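PDB 4F53: SusD homolog from Bacteroides ovatus, which probably binds mucin O-glycans at the outer membrane, as a TPR-like lipoprotein of the SusD/RagB family. Local coordinates for residues 60-66 with 259-264; 282-288 with 319-325; 53-58 with 75-79. All coordinates share one frame; numbering follows the deposited sequence.

Contact 1 of 3, residues 60-66 with 259-264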
ATOM      1  N   GLY A  60      -4.284   1.908   7.970  1.00 26.42           N
ATOM      2  CA  GLY A  60      -4.821   1.310   9.180  1.00 26.73           C
ATOM      3  C   GLY A  60      -3.953   0.205   9.743  1.00 30.65           C
ATOM      4  O   GLY A  60      -4.396  -0.515  10.647  1.00 32.59           O
ATOM      5  N   TYR A  61      -2.729   0.016   9.208  1.00 26.19           N
ATOM      6  CA  TYR A  61      -1.832  -1.080   9.662  1.00 25.67           C
ATOM      7  C   TYR A  61      -0.897  -0.697  10.821  1.00 29.99           C
ATOM      8  O   TYR A  61      -0.586  -1.542  11.651  1.00 28.26           O
ATOM      9  CB  TYR A  61      -0.909  -1.556   8.526  1.00 24.95           C
ATOM     10  CG  TYR A  61      -1.544  -2.294   7.364  1.00 23.76           C
ATOM     11  CD1 TYR A  61      -2.659  -3.114   7.554  1.00 24.91           C
ATOM     12  CD2 TYR A  61      -0.949  -2.290   6.105  1.00 21.84           C
ATOM     13  CE1 TYR A  61      -3.214  -3.837   6.498  1.00 20.69           C
ATOM     14  CE2 TYR A  61      -1.518  -2.978   5.036  1.00 21.33           C
ATOM     15  CZ  TYR A  61      -2.635  -3.771   5.246  1.00 23.35           C
ATOM     16  OH  TYR A  61      -3.170  -4.478   4.204  1.00 24.31           O
ATOM     17  N   VAL A  62      -0.384   0.553  10.822  1.00 27.72           N
ATOM     18  CA  VAL A  62       0.673   0.934  11.758  1.00 27.27           C
ATOM     19  C   VAL A  62       0.257   2.051  12.666  1.00 30.62           C
ATOM     20  O   VAL A  62      -0.355   3.014  12.222  1.00 28.97           O
ATOM     21  CB  VAL A  62       1.974   1.329  10.972  1.00 30.11           C
ATOM     22  CG1 VAL A  62       3.108   1.726  11.917  1.00 31.70           C
ATOM     23  CG2 VAL A  62       2.427   0.194  10.064  1.00 28.94           C
ATOM     24  N   ALA A  63       0.685   1.954  13.943  1.00 27.29           N
ATOM     25  CA  ALA A  63       0.479   3.020  14.902  1.00 27.89           C
ATOM     26  C   ALA A  63       1.843   3.504  15.337  1.00 32.87           C
ATOM     27  O   ALA A  63       2.602   2.737  15.927  1.00 32.79           O
ATOM     28  CB  ALA A  63      -0.331   2.527  16.095  1.00 28.97           C
ATOM     29  N   ASP A  64       2.173   4.763  15.038  1.00 30.99           N
ATOM     30  CA  ASP A  64       3.406   5.408  15.493  1.00 30.37           C
ATOM     31  C   ASP A  64       3.451   5.339  17.026  1.00 35.74           C
ATOM     32  O   ASP A  64       2.409   5.461  17.676  1.00 34.99           O
ATOM     33  CB  ASP A  64       3.497   6.848  14.966  1.00 31.67           C
ATOM     34  CG  ASP A  64       3.361   6.966  13.434  1.00 45.31           C
ATOM     35  OD1 ASP A  64       3.966   6.122  12.710  1.00 46.05           O
ATOM     36  OD2 ASP A  64       2.633   7.901  12.958  1.00 44.70           O
ATOM     37  N   SER A  65       4.637   5.024  17.583  1.00 33.48           N
ATOM     38  CA  SER A  65       4.862   4.817  19.026  1.00 33.17           C
ATOM     39  C   SER A  65       6.146   5.530  19.501  1.00 39.35           C
ATOM     40  O   SER A  65       6.833   5.042  20.393  1.00 39.50           O
ATOM     41  CB  SER A  65       4.937   3.325  19.339  1.00 30.56           C
ATOM     42  OG  SER A  65       5.961   2.710  18.578  1.00 33.31           O
ATOM     43  N   ASN A  66       6.476   6.663  18.885  1.00 36.42           N
ATOM     44  CA  ASN A  66       7.632   7.448  19.280  1.00 38.00           C
ATOM     45  C   ASN A  66       7.206   8.338  20.472  1.00 43.01           C
ATOM     46  O   ASN A  66       6.281   9.152  20.350  1.00 42.15           O
ATOM     47  CB  ASN A  66       8.162   8.264  18.090  1.00 37.82           C
ATOM     48  CG  ASN A  66       9.346   9.132  18.418  1.00 45.77           C
ATOM     49  OD1 ASN A  66       9.228  10.141  19.094  1.00 43.35           O
ATOM     50  ND2 ASN A  66      10.511   8.767  17.937  1.00 39.16           N
ATOM     51  N   SER A 259      11.599   0.986  17.841  1.00 33.21           N
ATOM     52  CA  SER A 259      10.281   1.010  18.489  1.00 32.49           C
ATOM     53  C   SER A 259       9.534   2.335  18.177  1.00 35.21           C
ATOM     54  O   SER A 259       8.776   2.840  19.005  1.00 36.38           O
ATOM     55  CB  SER A 259      10.390   0.756  19.996  1.00 36.26           C
ATOM     56  OG  SER A 259      10.829  -0.566  20.250  1.00 46.99           O
ATOM     57  N   ASP A 260       9.739   2.870  16.956  1.00 31.75           N
ATOM     58  CA  ASP A 260       9.063   4.058  16.438  1.00 32.15           C
ATOM     59  C   ASP A 260       7.662   3.704  15.978  1.00 35.80           C
ATOM     60  O   ASP A 260       6.818   4.606  15.842  1.00 33.94           O
ATOM     61  CB  ASP A 260       9.836   4.671  15.246  1.00 33.70           C
ATOM     62  CG  ASP A 260      10.983   5.589  15.608  1.00 42.83           C
ATOM     63  OD1 ASP A 260      11.022   6.063  16.763  1.00 42.66           O
ATOM     64  OD2 ASP A 260      11.832   5.844  14.731  1.00 47.95           O
ATOM     65  N   ALA A 261       7.429   2.397  15.709  1.00 31.88           N
ATOM     66  CA  ALA A 261       6.161   1.874  15.200  1.00 31.67           C
ATOM     67  C   ALA A 261       5.678   0.648  15.982  1.00 34.34           C
ATOM     68  O   ALA A 261       6.477  -0.140  16.488  1.00 33.68           O
ATOM     69  CB  ALA A 261       6.314   1.503  13.727  1.00 31.11           C
ATOM     70  N   ARG A 262       4.353   0.499  16.066  1.00 29.43           N
ATOM     71  CA  ARG A 262       3.701  -0.666  16.671  1.00 29.04           C
ATOM     72  C   ARG A 262       2.555  -1.082  15.762  1.00 31.60           C
ATOM     73  O   ARG A 262       2.192  -0.329  14.858  1.00 31.43           O
ATOM     74  CB  ARG A 262       3.217  -0.371  18.116  1.00 29.15           C
ATOM     75  CG  ARG A 262       4.361  -0.358  19.157  1.00 32.45           C
ATOM     76  CD  ARG A 262       4.983  -1.738  19.271  1.00 32.77           C
ATOM     77  NE  ARG A 262       6.103  -1.824  20.202  1.00 34.73           N
ATOM     78  CZ  ARG A 262       7.385  -1.743  19.850  1.00 44.86           C
ATOM     79  NH1 ARG A 262       7.719  -1.472  18.595  1.00 32.71           N
ATOM     80  NH2 ARG A 262       8.340  -1.901  20.755  1.00 36.16           N
ATOM     81  N   ILE A 263       2.000  -2.280  15.969  1.00 30.24           N
ATOM     82  CA  ILE A 263       0.831  -2.738  15.189  1.00 29.52           C
ATOM     83  C   ILE A 263      -0.360  -1.859  15.602  1.00 32.25           C
ATOM     84  O   ILE A 263      -0.471  -1.493  16.781  1.00 31.45           O
ATOM     85  CB  ILE A 263       0.571  -4.258  15.442  1.00 32.52           C
ATOM     86  CG1 ILE A 263       1.766  -5.122  14.989  1.00 31.79           C
ATOM     87  CG2 ILE A 263      -0.762  -4.769  14.815  1.00 33.49           C
ATOM     88  CD1 ILE A 263       2.138  -5.053  13.488  1.00 23.12           C
ATOM     89  N   SER A 264      -1.229  -1.519  14.654  1.00 27.92           N
ATOM     90  CA  SER A 264      -2.428  -0.718  14.917  1.00 27.76           C
ATOM     91  C   SER A 264      -3.460  -1.503  15.706  1.00 31.85           C
ATOM     92  O   SER A 264      -3.548  -2.744  15.620  1.00 31.32           O
ATOM     93  CB  SER A 264      -3.060  -0.258  13.605  1.00 30.60           C
ATOM     94  OG  SER A 264      -3.631  -1.349  12.908  1.00 31.24           O
TER
HETATM   95  O   HOH W   1       6.391   5.186  13.166  1.00 46.79           O
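Ser264 OG, 2.5 Å from Gly60 O, makes the shortest bond and also caps Leu267 N at the start of helix 265-273; Ser264 N donates to Tyr61 O. Ala63 and Arg262, the hydrogen-bonded pair of a short antiparallel ribbon, exchange backbone bonds, Ala63 N to Arg262 O (2.9 Å) and Arg262 N to Ala63 O (2.8 Å). Ser65 grips the opposing segment twice: its N donates nearly straight to Asp260 O (2.8 Å), and its OG, held between backbone N and carbonyl carbon (chi1 57°), reaches Ser259 O from above the carbonyl plane. Asn66 ND2 donates to Asp260 OD1 (3.0 Å) from above the carboxylate plane. A water joins Asp64 OD1 to Asp260 O; Asp64 OD2 forms a salt bridge with Arg74. The Arg262 chain, bent at chi2, turns back along its own strand, giving NH1 to Ala261 O and Met255 O, NE to Gln319 O and NH2 to Ser259 OG. With a leucine here, these carbonyls would probably lose their charged donor. Apolar contact is slight, chiefly Val62 CG1 on Ala261 CB (3.7 Å). Ser65, Asn66 and Ser264 thus carry the pairing past the three-residue strands, while Arg262 braces its own segment and ties it to Met255 and Gln319.

Contact 2 of 3, residues 282-288 with 319-325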
ATOM      1  N   TYR A 282       2.291 -12.526  11.725  1.00 31.25           N
ATOM      2  CA  TYR A 282       2.482 -11.075  11.551  1.00 28.47           C
ATOM      3  C   TYR A 282       3.122 -10.376  12.729  1.00 29.49           C
ATOM      4  O   TYR A 282       3.927  -9.464  12.540  1.00 26.60           O
ATOM      5  CB  TYR A 282       1.124 -10.385  11.324  1.00 28.45           C
ATOM      6  CG  TYR A 282       0.434 -10.648  10.007  1.00 29.59           C
ATOM      7  CD1 TYR A 282       0.995 -11.504   9.057  1.00 31.82           C
ATOM      8  CD2 TYR A 282      -0.750  -9.998   9.680  1.00 28.13           C
ATOM      9  CE1 TYR A 282       0.405 -11.680   7.807  1.00 31.56           C
ATOM     10  CE2 TYR A 282      -1.351 -10.178   8.436  1.00 28.04           C
ATOM     11  CZ  TYR A 282      -0.774 -11.027   7.509  1.00 33.34           C
ATOM     12  OH  TYR A 282      -1.363 -11.230   6.295  1.00 30.34           O
ATOM     13  N   TYR A 283       2.696 -10.719  13.947  1.00 26.06           N
ATOM     14  CA  TYR A 283       3.186  -9.966  15.078  1.00 25.60           C
ATOM     15  C   TYR A 283       3.188 -10.779  16.351  1.00 31.08           C
ATOM     16  O   TYR A 283       2.758 -11.922  16.361  1.00 30.70           O
ATOM     17  CB  TYR A 283       2.340  -8.667  15.249  1.00 26.18           C
ATOM     18  CG  TYR A 283       0.838  -8.824  15.072  1.00 26.82           C
ATOM     19  CD1 TYR A 283       0.058  -9.429  16.055  1.00 28.63           C
ATOM     20  CD2 TYR A 283       0.193  -8.338  13.935  1.00 26.51           C
ATOM     21  CE1 TYR A 283      -1.319  -9.568  15.900  1.00 29.43           C
ATOM     22  CE2 TYR A 283      -1.178  -8.493  13.761  1.00 27.11           C
ATOM     23  CZ  TYR A 283      -1.933  -9.087  14.757  1.00 33.72           C
ATOM     24  OH  TYR A 283      -3.293  -9.162  14.642  1.00 33.24           O
ATOM     25  N   ASP A 284       3.672 -10.164  17.439  1.00 30.35           N
ATOM     26  CA  ASP A 284       3.771 -10.798  18.740  1.00 31.79           C
ATOM     27  C   ASP A 284       2.739 -10.269  19.711  1.00 35.45           C
ATOM     28  O   ASP A 284       2.146  -9.224  19.490  1.00 33.92           O
ATOM     29  CB  ASP A 284       5.173 -10.547  19.324  1.00 35.13           C
ATOM     30  CG  ASP A 284       6.280 -11.384  18.712  1.00 43.86           C
ATOM     31  OD1 ASP A 284       6.102 -12.602  18.601  1.00 43.89           O
ATOM     32  OD2 ASP A 284       7.373 -10.834  18.473  1.00 49.58           O
ATOM     33  N   LYS A 285       2.564 -10.982  20.827  1.00 34.25           N
ATOM     34  CA  LYS A 285       1.710 -10.523  21.912  1.00 33.83           C
ATOM     35  C   LYS A 285       2.406  -9.324  22.586  1.00 35.62           C
ATOM     36  O   LYS A 285       3.613  -9.085  22.402  1.00 32.62           O
ATOM     37  CB  LYS A 285       1.413 -11.655  22.906  1.00 36.39           C
ATOM     38  CG  LYS A 285       0.601 -12.780  22.274  1.00 37.30           C
ATOM     39  CD  LYS A 285      -0.090 -13.620  23.310  1.00 39.05           C
ATOM     40  CE  LYS A 285      -0.734 -14.826  22.674  1.00 51.06           C
ATOM     41  NZ  LYS A 285      -1.314 -15.736  23.692  1.00 67.66           N
ATOM     42  N   SER A 286       1.620  -8.539  23.293  1.00 34.54           N
ATOM     43  CA  SER A 286       2.065  -7.347  24.013  1.00 34.72           C
ATOM     44  C   SER A 286       3.147  -7.691  25.063  1.00 38.67           C
ATOM     45  O   SER A 286       3.242  -8.834  25.497  1.00 37.63           O
ATOM     46  CB  SER A 286       0.865  -6.681  24.673  1.00 36.64           C
ATOM     47  OG  SER A 286       0.249  -7.582  25.578  1.00 46.22           O
ATOM     48  N   THR A 287       3.985  -6.704  25.432  1.00 36.41           N
ATOM     49  CA  THR A 287       5.079  -6.880  26.394  1.00 36.91           C
ATOM     50  C   THR A 287       4.990  -5.757  27.455  1.00 42.74           C
ATOM     51  O   THR A 287       5.999  -5.118  27.789  1.00 42.98           O
ATOM     52  CB  THR A 287       6.441  -6.874  25.641  1.00 39.32           C
ATOM     53  OG1 THR A 287       6.597  -5.597  25.033  1.00 41.02           O
ATOM     54  CG2 THR A 287       6.553  -7.956  24.554  1.00 30.17           C
ATOM     55  N   PHE A 288       3.760  -5.479  27.937  1.00 39.27           N
ATOM     56  CA  PHE A 288       3.510  -4.425  28.919  1.00 39.05           C
ATOM     57  C   PHE A 288       4.245  -4.688  30.248  1.00 46.37           C
ATOM     58  O   PHE A 288       4.718  -3.739  30.865  1.00 46.58           O
ATOM     59  CB  PHE A 288       2.010  -4.224  29.152  1.00 40.15           C
ATOM     60  CG  PHE A 288       1.289  -3.655  27.955  1.00 40.00           C
ATOM     61  CD1 PHE A 288       1.650  -2.422  27.429  1.00 40.35           C
ATOM     62  CD2 PHE A 288       0.244  -4.349  27.356  1.00 39.78           C
ATOM     63  CE1 PHE A 288       0.978  -1.893  26.331  1.00 38.87           C
ATOM     64  CE2 PHE A 288      -0.427  -3.814  26.261  1.00 40.89           C
ATOM     65  CZ  PHE A 288      -0.053  -2.593  25.755  1.00 38.00           C
ATOM     66  N   GLN A 319       4.896   1.321  24.063  1.00 36.31           N
ATOM     67  CA  GLN A 319       5.732   0.429  23.237  1.00 35.30           C
ATOM     68  C   GLN A 319       5.581  -1.047  23.676  1.00 36.42           C
ATOM     69  O   GLN A 319       6.044  -1.931  22.974  1.00 36.39           O
ATOM     70  CB  GLN A 319       7.187   0.892  23.191  1.00 36.78           C
ATOM     71  CG  GLN A 319       7.326   2.296  22.575  1.00 40.33           C
ATOM     72  CD  GLN A 319       8.733   2.847  22.590  1.00 48.93           C
ATOM     73  OE1 GLN A 319       9.633   2.329  23.253  1.00 48.85           O
ATOM     74  NE2 GLN A 319       8.964   3.894  21.823  1.00 37.07           N
ATOM     75  N   GLY A 320       4.814  -1.291  24.742  1.00 31.90           N
ATOM     76  CA  GLY A 320       4.435  -2.625  25.183  1.00 30.97           C
ATOM     77  C   GLY A 320       3.376  -3.237  24.267  1.00 35.62           C
ATOM     78  O   GLY A 320       3.104  -4.431  24.356  1.00 36.06           O
ATOM     79  N   SER A 321       2.763  -2.430  23.364  1.00 32.95           N
ATOM     80  CA  SER A 321       1.771  -2.862  22.359  1.00 31.63           C
ATOM     81  C   SER A 321       2.394  -3.887  21.424  1.00 36.06           C
ATOM     82  O   SER A 321       3.619  -3.897  21.273  1.00 36.31           O
ATOM     83  CB  SER A 321       1.258  -1.668  21.553  1.00 31.49           C
ATOM     84  OG  SER A 321       0.684  -0.700  22.414  1.00 35.40           O
ATOM     85  N   SER A 322       1.561  -4.736  20.791  1.00 32.29           N
ATOM     86  CA  SER A 322       2.003  -5.760  19.825  1.00 30.76           C
ATOM     87  C   SER A 322       2.920  -5.153  18.770  1.00 34.31           C
ATOM     88  O   SER A 322       2.666  -4.059  18.255  1.00 32.26           O
ATOM     89  CB  SER A 322       0.813  -6.447  19.161  1.00 30.33           C
ATOM     90  OG  SER A 322       0.261  -7.418  20.037  1.00 36.13           O
ATOM     91  N   CYS A 323       4.023  -5.859  18.515  1.00 32.42           N
ATOM     92  CA  CYS A 323       5.091  -5.483  17.598  1.00 31.55           C
ATOM     93  C   CYS A 323       5.180  -6.505  16.473  1.00 32.31           C
ATOM     94  O   CYS A 323       5.022  -7.707  16.705  1.00 28.94           O
ATOM     95  CB  CYS A 323       6.405  -5.393  18.370  1.00 33.63           C
ATOM     96  SG  CYS A 323       7.796  -4.749  17.405  1.00 38.06           S
HETATM   97  N   MSE A 324       5.477  -6.020  15.251  1.00 30.39           N
HETATM   98  CA  MSE A 324       5.641  -6.877  14.068  1.00 28.05           C
HETATM   99  C   MSE A 324       6.703  -7.924  14.325  1.00 32.58           C
HETATM  100  O   MSE A 324       7.701  -7.641  14.995  1.00 32.30           O
HETATM  101  CB  MSE A 324       6.030  -6.006  12.857  1.00 28.17           C
HETATM  102  CG  MSE A 324       6.072  -6.716  11.512  1.00 31.42           C
HETATM  103 SE   MSE A 324       6.398  -5.369  10.117  0.75 37.33          SE
HETATM  104  CE  MSE A 324       6.664  -6.560   8.590  1.00 32.81           C
ATOM    105  N   LYS A 325       6.469  -9.140  13.817  1.00 30.20           N
ATOM    106  CA  LYS A 325       7.431 -10.250  13.853  1.00 30.46           C
ATOM    107  C   LYS A 325       8.283 -10.045  12.625  1.00 34.47           C
ATOM    108  O   LYS A 325       7.758 -10.130  11.512  1.00 35.93           O
ATOM    109  CB  LYS A 325       6.694 -11.609  13.855  1.00 31.00           C
ATOM    110  CG  LYS A 325       7.442 -12.719  14.566  1.00 47.97           C
ATOM    111  CD  LYS A 325       6.599 -13.982  14.733  1.00 57.59           C
ATOM    112  CE  LYS A 325       5.567 -13.829  15.831  1.00 64.33           C
ATOM    113  NZ  LYS A 325       5.225 -15.135  16.474  1.00 78.18           N
TER
HETATM  114  O   HOH W   2       5.419  -9.802   9.767  1.00 45.34           O
HETATM  115  O   HOH W   3       8.454  -8.860  17.340  1.00 41.74           O
HETATM  116  O   HOH W   4       5.117  -7.477  20.924  1.00 31.83           O
HETATM  117  O   HOH W   5       5.840  -5.039  22.292  1.00 32.53           O
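Tyr283 and Met324 form the single beta bridge that joins the loop following helix 279-282 to the irregular segment 319-325. Two backbone bonds flank it: Lys325 N to Tyr282 O, almost straight, and Asp284 N to Cys323 O, both 2.9 Å. The two backbones then part, and a side chain takes over. Ser322 OG donates in the carbonyl plane to Asp284 O (2.7 Å), while the same hydroxyl also bonds Val303 N. Further on, Thr287 N meets a lone pair of Gly320 O (2.7 Å), and that oxygen sits over the centre of one face of the Phe288 ring, 3.7 Å above its plane. Gly320 is thereby pressed under the phenyl group, with Phe288 CE1 3.4 Å from Gly320 C; any beta carbon here would run into the ring. At the exposed end, the long Lys325 chain, bent at chi3 (-76°), crosses the Asp284 side chain at about a right angle and forms a rather long salt bridge, Lys325 NZ to Asp284 OD1 at 3.4 Å. The other carboxylate oxygen, Asp284 OD2, takes a water that also donates to Met324 O, and a second water links Lys285 O to Cys323 N. Two loops lacking regular strand geometry are therefore paired by bonding spread over backbone, hydroxyl and water, the one charged pair being long and at the exposed end.

Contact 3 of 3, residues 53-58 with 75-79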
ATOM      1  N   LEU A  53       5.471   5.722   8.185  1.00 32.83           N
ATOM      2  CA  LEU A  53       4.840   6.897   8.768  1.00 32.36           C
ATOM      3  C   LEU A  53       3.645   7.379   7.948  1.00 35.87           C
ATOM      4  O   LEU A  53       2.646   7.811   8.524  1.00 36.07           O
ATOM      5  CB  LEU A  53       5.876   8.045   8.941  1.00 32.65           C
ATOM      6  CG  LEU A  53       6.929   7.867  10.037  1.00 36.46           C
ATOM      7  CD1 LEU A  53       8.156   8.728   9.738  1.00 37.91           C
ATOM      8  CD2 LEU A  53       6.366   8.219  11.406  1.00 34.82           C
HETATM    9  N   MSE A  54       3.738   7.324   6.619  1.00 30.70           N
HETATM   10  CA  MSE A  54       2.633   7.801   5.807  1.00 28.86           C
HETATM   11  C   MSE A  54       1.623   6.685   5.518  1.00 31.40           C
HETATM   12  O   MSE A  54       0.547   6.699   6.112  1.00 30.64           O
HETATM   13  CB  MSE A  54       3.124   8.450   4.501  1.00 29.77           C
HETATM   14  CG  MSE A  54       1.963   9.079   3.693  1.00 34.66           C
HETATM   15 SE   MSE A  54       2.508   9.703   1.952  0.75 37.72          SE
HETATM   16  CE  MSE A  54       2.669   7.951   1.022  1.00 31.79           C
ATOM     17  N   ALA A  55       1.956   5.746   4.609  1.00 28.40           N
ATOM     18  CA  ALA A  55       1.067   4.691   4.137  1.00 28.70           C
ATOM     19  C   ALA A  55       0.625   3.728   5.268  1.00 34.00           C
ATOM     20  O   ALA A  55      -0.533   3.310   5.282  1.00 33.70           O
ATOM     21  CB  ALA A  55       1.732   3.920   3.016  1.00 29.24           C
ATOM     22  N   GLY A  56       1.527   3.431   6.208  1.00 29.00           N
ATOM     23  CA  GLY A  56       1.251   2.564   7.347  1.00 27.01           C
ATOM     24  C   GLY A  56       0.163   3.121   8.235  1.00 30.98           C
ATOM     25  O   GLY A  56      -0.715   2.372   8.683  1.00 31.00           O
ATOM     26  N   ALA A  57       0.207   4.451   8.477  1.00 28.05           N
ATOM     27  CA  ALA A  57      -0.816   5.174   9.247  1.00 28.98           C
ATOM     28  C   ALA A  57      -2.174   5.199   8.510  1.00 33.80           C
ATOM     29  O   ALA A  57      -3.207   4.839   9.082  1.00 33.84           O
ATOM     30  CB  ALA A  57      -0.357   6.613   9.508  1.00 29.43           C
ATOM     31  N   PHE A  58      -2.155   5.663   7.251  1.00 30.53           N
ATOM     32  CA  PHE A  58      -3.349   5.881   6.441  1.00 29.78           C
ATOM     33  C   PHE A  58      -4.028   4.564   6.039  1.00 31.91           C
ATOM     34  O   PHE A  58      -5.251   4.557   5.895  1.00 32.14           O
ATOM     35  CB  PHE A  58      -3.032   6.756   5.208  1.00 30.47           C
ATOM     36  CG  PHE A  58      -2.552   8.172   5.481  1.00 31.29           C
ATOM     37  CD1 PHE A  58      -2.844   8.809   6.683  1.00 34.92           C
ATOM     38  CD2 PHE A  58      -1.847   8.885   4.514  1.00 31.98           C
ATOM     39  CE1 PHE A  58      -2.414  10.133   6.923  1.00 36.06           C
ATOM     40  CE2 PHE A  58      -1.422  10.207   4.755  1.00 35.50           C
ATOM     41  CZ  PHE A  58      -1.706  10.821   5.960  1.00 33.79           C
ATOM     42  N   TYR A  75       2.234  12.526   9.726  1.00 33.52           N
ATOM     43  CA  TYR A  75       1.223  12.309   8.696  1.00 32.81           C
ATOM     44  C   TYR A  75      -0.093  11.827   9.344  1.00 38.38           C
ATOM     45  O   TYR A  75      -1.159  12.324   9.001  1.00 39.07           O
ATOM     46  CB  TYR A  75       1.689  11.278   7.650  1.00 31.77           C
ATOM     47  CG  TYR A  75       3.022  11.551   6.985  1.00 33.17           C
ATOM     48  CD1 TYR A  75       3.137  12.500   5.968  1.00 35.24           C
ATOM     49  CD2 TYR A  75       4.134  10.759   7.261  1.00 33.32           C
ATOM     50  CE1 TYR A  75       4.350  12.705   5.300  1.00 36.49           C
ATOM     51  CE2 TYR A  75       5.343  10.932   6.579  1.00 33.08           C
ATOM     52  CZ  TYR A  75       5.448  11.909   5.601  1.00 39.39           C
ATOM     53  OH  TYR A  75       6.654  12.078   4.955  1.00 34.53           O
ATOM     54  N   ALA A  76       0.009  10.885  10.312  1.00 36.45           N
ATOM     55  CA  ALA A  76      -1.107  10.265  11.020  1.00 36.43           C
ATOM     56  C   ALA A  76      -2.037  11.285  11.660  1.00 42.43           C
ATOM     57  O   ALA A  76      -3.249  11.099  11.600  1.00 41.43           O
ATOM     58  CB  ALA A  76      -0.589   9.302  12.083  1.00 36.63           C
ATOM     59  N   THR A  77      -1.483  12.356  12.264  1.00 39.83           N
ATOM     60  CA  THR A  77      -2.297  13.378  12.930  1.00 39.67           C
ATOM     61  C   THR A  77      -2.562  14.579  11.978  1.00 41.29           C
ATOM     62  O   THR A  77      -3.127  15.576  12.394  1.00 41.58           O
ATOM     63  CB  THR A  77      -1.659  13.768  14.286  1.00 43.12           C
ATOM     64  OG1 THR A  77      -0.290  14.129  14.089  1.00 40.95           O
ATOM     65  CG2 THR A  77      -1.750  12.644  15.299  1.00 35.90           C
ATOM     66  N   TYR A  78      -2.209  14.441  10.696  1.00 35.91           N
ATOM     67  CA  TYR A  78      -2.491  15.406   9.618  1.00 36.62           C
ATOM     68  C   TYR A  78      -1.757  16.730   9.764  1.00 44.22           C
ATOM     69  O   TYR A  78      -2.166  17.713   9.148  1.00 47.23           O
ATOM     70  CB  TYR A  78      -4.019  15.654   9.461  1.00 35.11           C
ATOM     71  CG  TYR A  78      -4.843  14.380   9.449  1.00 32.91           C
ATOM     72  CD1 TYR A  78      -4.565  13.353   8.549  1.00 33.92           C
ATOM     73  CD2 TYR A  78      -5.871  14.181  10.368  1.00 32.54           C
ATOM     74  CE1 TYR A  78      -5.307  12.168   8.548  1.00 33.79           C
ATOM     75  CE2 TYR A  78      -6.625  13.002  10.369  1.00 31.65           C
ATOM     76  CZ  TYR A  78      -6.370  12.021   9.427  1.00 38.21           C
ATOM     77  OH  TYR A  78      -7.155  10.896   9.389  1.00 36.16           O
ATOM     78  N   ASN A  79      -0.639  16.742  10.486  1.00 40.37           N
ATOM     79  CA  ASN A  79       0.174  17.947  10.646  1.00 41.44           C
ATOM     80  C   ASN A  79       1.675  17.622  10.404  1.00 44.99           C
ATOM     81  O   ASN A  79       2.507  18.012  11.230  1.00 46.27           O
ATOM     82  CB  ASN A  79      -0.062  18.584  12.057  1.00 40.85           C
ATOM     83  CG  ASN A  79       0.331  17.710  13.238  1.00 47.28           C
ATOM     84  OD1 ASN A  79       0.464  16.489  13.136  1.00 40.99           O
ATOM     85  ND2 ASN A  79       0.539  18.319  14.384  1.00 38.04           N
TER
HETATM   86  O   HOH W   6       2.600   9.464  10.630  1.00 27.76           O
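Tyr75 turns one ring face to the helix, and Met54, a selenomethionine, covers it. Met54 CB makes a CH-pi contact 3.9 Å from the centroid of the Tyr75 ring, 17° off its normal. With CG anti to the backbone N (chi1 -175°), the chain continues past the same face, so that Met54 SE stands 5.1 Å from that centroid in a more distant Met-aromatic contact. Leu53 approaches differently: its CB lies in the ring plane at the edge, 3.6 Å from Tyr75 CD2. One turn later, Phe58 crosses the Tyr75 side chain at about a right angle and presents its own edge to the backbone, Phe58 CE1 lying 3.3 Å from Tyr75 O. That carbonyl also receives Tyr78 N, closing a type I turn which folds the Tyr78 ring over Ala76 O and brings Tyr78 CE1 to 3.9 Å from Phe58 CE1. To one side of the aromatic groups the two small methyls, Ala57 CB and Ala76 CB, meet at 3.7 Å. No direct hydrogen bond crosses the contact; a water instead donates to Leu53 O and accepts from Ala76 N. The turn is thus seated on the last part of helix 44-58. Helix 82-106 borders it through Trp84, whose O holds Tyr75 OH, and through Pro88 beside Met54 and Tyr75, while strand 62-64 places Asp64 against Leu53 and Ala76.

How the contacts relate
Contact 1 stands between the other two, its centre about 10 Å from each, whereas the centres of contacts 2 and 3 lie about 20 Å apart and their nearest atoms about 10 Å. Gln319 joins contact 1 to contact 2 by two probable hydrogen bonds, Gln319 O with Arg262 NE and Gln319 NE2 with Ser65 O, both 2.8 Å. Toward contact 3 the link is Val62 N to Gly56 O, also 2.8 Å, just where helix 44-58 passes into strand 62-64. Glycerol molecules, probably from the crystallisation liquor, lie about 3 Å from the Asp260 side chain and, separately, about 4 Å from that of Tyr78; whether either marks a sugar site is unknown.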